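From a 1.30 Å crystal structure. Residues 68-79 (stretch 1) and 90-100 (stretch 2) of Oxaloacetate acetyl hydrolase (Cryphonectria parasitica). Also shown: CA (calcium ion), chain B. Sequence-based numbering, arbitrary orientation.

Stretch 1 (68-79) IAQLHDMRDNAD
Stretch 2, residues 90-100: PLIADMDTGYG

How do the two backbones lie? Residues 71-79 form a helix and 91-94 a strand, running nearly antiparallel at 165°, with axes 9.6 Å apart at their closest. The CA atoms of Gln70 and Tyr99 lie 6.2 Å apart, those of Met74 and Met95 7.5 Å, and those of Ala78 and Ala93 6.8 Å. Gln70 is the N-cap; its N donates to Asp73 OD2 at 2.9 Å. Helical bonds follow, from Met74 N to Gln70 O (3.1 Å) onward.

What does Tyr99, with the most covered surface, rest against? A type II' turn, Met95 to Gly98, closed by Gly98 N to Met95 O at 2.9 Å, precedes it. At phi/psi 67/23 and chi1 -45° (m), chi2 108°, its ring packs against the start of the helix. Leu71 N and Gln70 C lie over one face, with Leu71 N 3.8 Å from Tyr99 CG, and Leu71 CB packs 3.9 Å from Tyr99 CD1.

Where does Met74 go? Its CA-to-CB bond points toward stretch 2, and with all three chi angles m its CG and CE come into contact there. Met74 CG sits 3.3 Å from Tyr99 OH, and Met74 CE is 3.2 Å from Asp94 O; these are contacts without hydrogen bonds, as are all those between the stretches.

What holds the Asp pair beside it? Tyr99 OH donates to Asp96 OD2 at 2.6 Å, and Asp96 N to Asp94 OD1 at 2.7 Å. Calcium binds Asp94 OD2 at 2.5 Å and Asp96 OD1 at 2.4 Å, plus five waters, so two negatively charged carboxylates offset the positive charge of the ion.

How does the far end close? Ala78, small and pointing toward the strand, permits close apolar packing: Ala78 CB is 4.3 Å from Ala93 CB and 4.1 Å from Leu91 CD2, Leu91 being t, p.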

# COMPACT_ATOMS: atom_id res chain seq x y z
N ILE A 68 15.82 4.25 2.03
CA ILE A 68 14.87 3.33 2.66
C ILE A 68 13.53 3.47 1.94
O ILE A 68 12.85 2.47 1.66
CB ILE A 68 14.83 3.51 4.17
CG1 ILE A 68 16.19 3.08 4.76
CG2 ILE A 68 13.70 2.72 4.76
CD1 ILE A 68 16.43 3.48 6.19
N ALA A 69 13.10 4.69 1.68
CA ALA A 69 11.88 4.88 0.91
C ALA A 69 12.19 4.45 -0.54
O ALA A 69 13.25 4.81 -1.08
CB ALA A 69 11.43 6.31 0.94
N GLN A 70 11.28 3.70 -1.14
CA GLN A 70 11.44 3.24 -2.53
C GLN A 70 10.29 3.82 -3.36
O GLN A 70 9.54 4.70 -2.88
CB GLN A 70 11.56 1.72 -2.62
CG GLN A 70 12.70 1.21 -1.73
CD GLN A 70 13.10 -0.21 -1.97
OE1 GLN A 70 14.27 -0.53 -2.18
NE2 GLN A 70 12.18 -1.07 -1.85
N LEU A 71 10.14 3.36 -4.58
CA LEU A 71 9.10 3.92 -5.43
C LEU A 71 7.71 3.92 -4.83
O LEU A 71 7.02 4.93 -4.89
CB LEU A 71 9.07 3.26 -6.81
CG LEU A 71 7.94 3.73 -7.74
CD1 LEU A 71 8.04 5.21 -7.97
CD2 LEU A 71 8.00 2.95 -9.04
N HIS A 72 7.30 2.82 -4.23
CA HIS A 72 5.97 2.77 -3.69
C HIS A 72 5.71 3.86 -2.68
O HIS A 72 4.66 4.51 -2.71
CB HIS A 72 5.68 1.38 -3.05
CG HIS A 72 4.46 1.36 -2.17
ND1 HIS A 72 4.51 1.62 -0.82
CD2 HIS A 72 3.16 1.15 -2.46
CE1 HIS A 72 3.29 1.56 -0.32
NE2 HIS A 72 2.45 1.26 -1.29
N ASP A 73 6.64 4.05 -1.75
CA ASP A 73 6.48 5.07 -0.73
C ASP A 73 6.40 6.48 -1.26
O ASP A 73 5.61 7.32 -0.84
CB ASP A 73 7.64 4.98 0.26
CG ASP A 73 7.86 3.57 0.75
OD1 ASP A 73 7.05 3.13 1.57
OD2 ASP A 73 8.89 2.94 0.37
N MET A 74 7.30 6.74 -2.19
CA MET A 74 7.37 8.06 -2.81
C MET A 74 6.18 8.38 -3.67
O MET A 74 5.61 9.46 -3.56
CB MET A 74 8.70 8.19 -3.57
CG MET A 74 9.91 8.11 -2.66
SD MET A 74 10.10 9.45 -1.47
CE MET A 74 10.54 10.77 -2.59
N ARG A 75 5.78 7.43 -4.50
CA ARG A 75 4.63 7.67 -5.34
C ARG A 75 3.38 7.80 -4.47
O ARG A 75 2.54 8.64 -4.73
CB ARG A 75 4.44 6.55 -6.35
CG ARG A 75 3.29 6.83 -7.30
CD ARG A 75 2.48 5.67 -7.74
NE ARG A 75 1.34 6.15 -8.53
CZ ARG A 75 0.37 5.37 -9.00
NH1 ARG A 75 -0.67 5.88 -9.68
NH2 ARG A 75 0.43 4.07 -8.79
N ASP A 76 3.24 6.95 -3.46
CA ASP A 76 2.03 7.07 -2.65
C ASP A 76 1.92 8.41 -1.98
O ASP A 76 0.84 9.01 -1.93
CB ASP A 76 1.97 5.95 -1.62
CG ASP A 76 1.49 4.64 -2.22
OD1 ASP A 76 1.36 3.67 -1.46
OD2 ASP A 76 1.24 4.59 -3.45
N ASN A 77 3.02 8.93 -1.44
CA ASN A 77 2.95 10.22 -0.77
C ASN A 77 2.72 11.34 -1.77
O ASN A 77 1.96 12.26 -1.50
CB ASN A 77 4.22 10.45 0.05
CG ASN A 77 3.99 11.31 1.28
OD1 ASN A 77 2.94 11.24 1.92
ND2 ASN A 77 4.99 12.07 1.65
N ALA A 78 3.35 11.27 -2.93
CA ALA A 78 3.18 12.30 -3.94
C ALA A 78 1.79 12.30 -4.53
O ALA A 78 1.23 13.34 -4.77
CB ALA A 78 4.25 12.16 -5.03
N ASP A 79 1.23 11.13 -4.76
CA ASP A 79 -0.11 10.97 -5.31
C ASP A 79 -1.10 11.61 -4.31
O ASP A 79 -2.03 12.33 -4.67
CB ASP A 79 -0.35 9.48 -5.51
CG ASP A 79 -1.73 9.17 -5.91
OD1 ASP A 79 -2.56 8.83 -5.05
OD2 ASP A 79 -2.00 9.31 -7.07
N PRO A 90 0.84 23.08 -8.28
CA PRO A 90 1.68 21.98 -8.73
C PRO A 90 2.63 21.49 -7.64
O PRO A 90 3.08 22.25 -6.76
CB PRO A 90 2.52 22.62 -9.87
CG PRO A 90 2.39 24.04 -9.70
CD PRO A 90 1.06 24.31 -9.06
N LEU A 91 2.95 20.21 -7.73
CA LEU A 91 3.85 19.55 -6.85
C LEU A 91 5.15 19.06 -7.54
O LEU A 91 5.07 18.37 -8.57
CB LEU A 91 3.20 18.26 -6.25
CG LEU A 91 4.09 17.51 -5.24
CD1 LEU A 91 4.39 18.33 -3.99
CD2 LEU A 91 3.48 16.14 -4.91
N ILE A 92 6.30 19.51 -7.04
CA ILE A 92 7.58 19.02 -7.49
C ILE A 92 7.94 17.96 -6.43
O ILE A 92 7.84 18.26 -5.23
CB ILE A 92 8.67 20.08 -7.53
CG1 ILE A 92 8.34 21.10 -8.61
CG2 ILE A 92 10.04 19.42 -7.80
CD1 ILE A 92 9.25 22.30 -8.63
N ALA A 93 8.35 16.75 -6.83
CA ALA A 93 8.71 15.72 -5.89
C ALA A 93 10.09 15.16 -6.14
O ALA A 93 10.55 15.09 -7.27
CB ALA A 93 7.73 14.56 -5.97
N ASP A 94 10.77 14.83 -5.05
CA ASP A 94 12.05 14.18 -5.15
C ASP A 94 11.82 12.82 -5.81
O ASP A 94 10.81 12.17 -5.49
CB ASP A 94 12.54 13.94 -3.71
CG ASP A 94 13.94 13.38 -3.58
OD1 ASP A 94 14.59 13.08 -4.60
OD2 ASP A 94 14.39 13.27 -2.40
N MET A 95 12.66 12.43 -6.77
CA MET A 95 12.58 11.10 -7.35
C MET A 95 13.93 10.37 -7.16
O MET A 95 14.21 9.35 -7.78
CB MET A 95 12.04 10.99 -8.77
CG MET A 95 12.91 11.58 -9.84
SD MET A 95 12.34 11.21 -11.52
CE MET A 95 12.89 9.52 -11.67
N ASP A 96 14.78 10.94 -6.30
CA ASP A 96 16.06 10.33 -5.98
C ASP A 96 16.82 9.91 -7.25
O ASP A 96 17.08 10.78 -8.09
CB ASP A 96 15.80 9.19 -4.99
CG ASP A 96 15.25 9.69 -3.69
OD1 ASP A 96 16.03 10.27 -2.95
OD2 ASP A 96 14.04 9.56 -3.45
N THR A 97 17.23 8.65 -7.36
CA THR A 97 17.94 8.19 -8.52
C THR A 97 17.01 7.36 -9.45
O THR A 97 17.47 6.78 -10.44
CB THR A 97 19.13 7.31 -8.17
OG1 THR A 97 18.63 6.13 -7.57
CG2 THR A 97 20.09 7.95 -7.18
N GLY A 98 15.71 7.36 -9.18
CA GLY A 98 14.80 6.59 -9.99
C GLY A 98 14.53 5.20 -9.48
O GLY A 98 13.83 4.44 -10.13
N TYR A 99 15.15 4.84 -8.36
CA TYR A 99 14.90 3.56 -7.69
C TYR A 99 15.32 2.29 -8.38
O TYR A 99 14.83 1.23 -8.08
CB TYR A 99 13.40 3.50 -7.22
CG TYR A 99 12.99 4.80 -6.57
CD1 TYR A 99 12.14 5.67 -7.19
CD2 TYR A 99 13.57 5.20 -5.36
CE1 TYR A 99 11.85 6.92 -6.66
CE2 TYR A 99 13.27 6.45 -4.81
CZ TYR A 99 12.44 7.31 -5.49
OH TYR A 99 12.19 8.56 -5.03
N GLY A 100 16.27 2.41 -9.28
CA GLY A 100 16.78 1.27 -10.01
C GLY A 100 17.42 1.71 -11.33
O GLY A 100 17.82 2.86 -11.49
CA CA B . 16.57 12.25 -1.75
O HOH W 1 17.09 13.48 -3.70
O HOH W 2 18.81 11.42 -2.38
O HOH W 3 15.38 11.22 -0.04
O HOH W 4 18.27 12.20 0.13
O HOH W 5 16.37 14.14 -1.13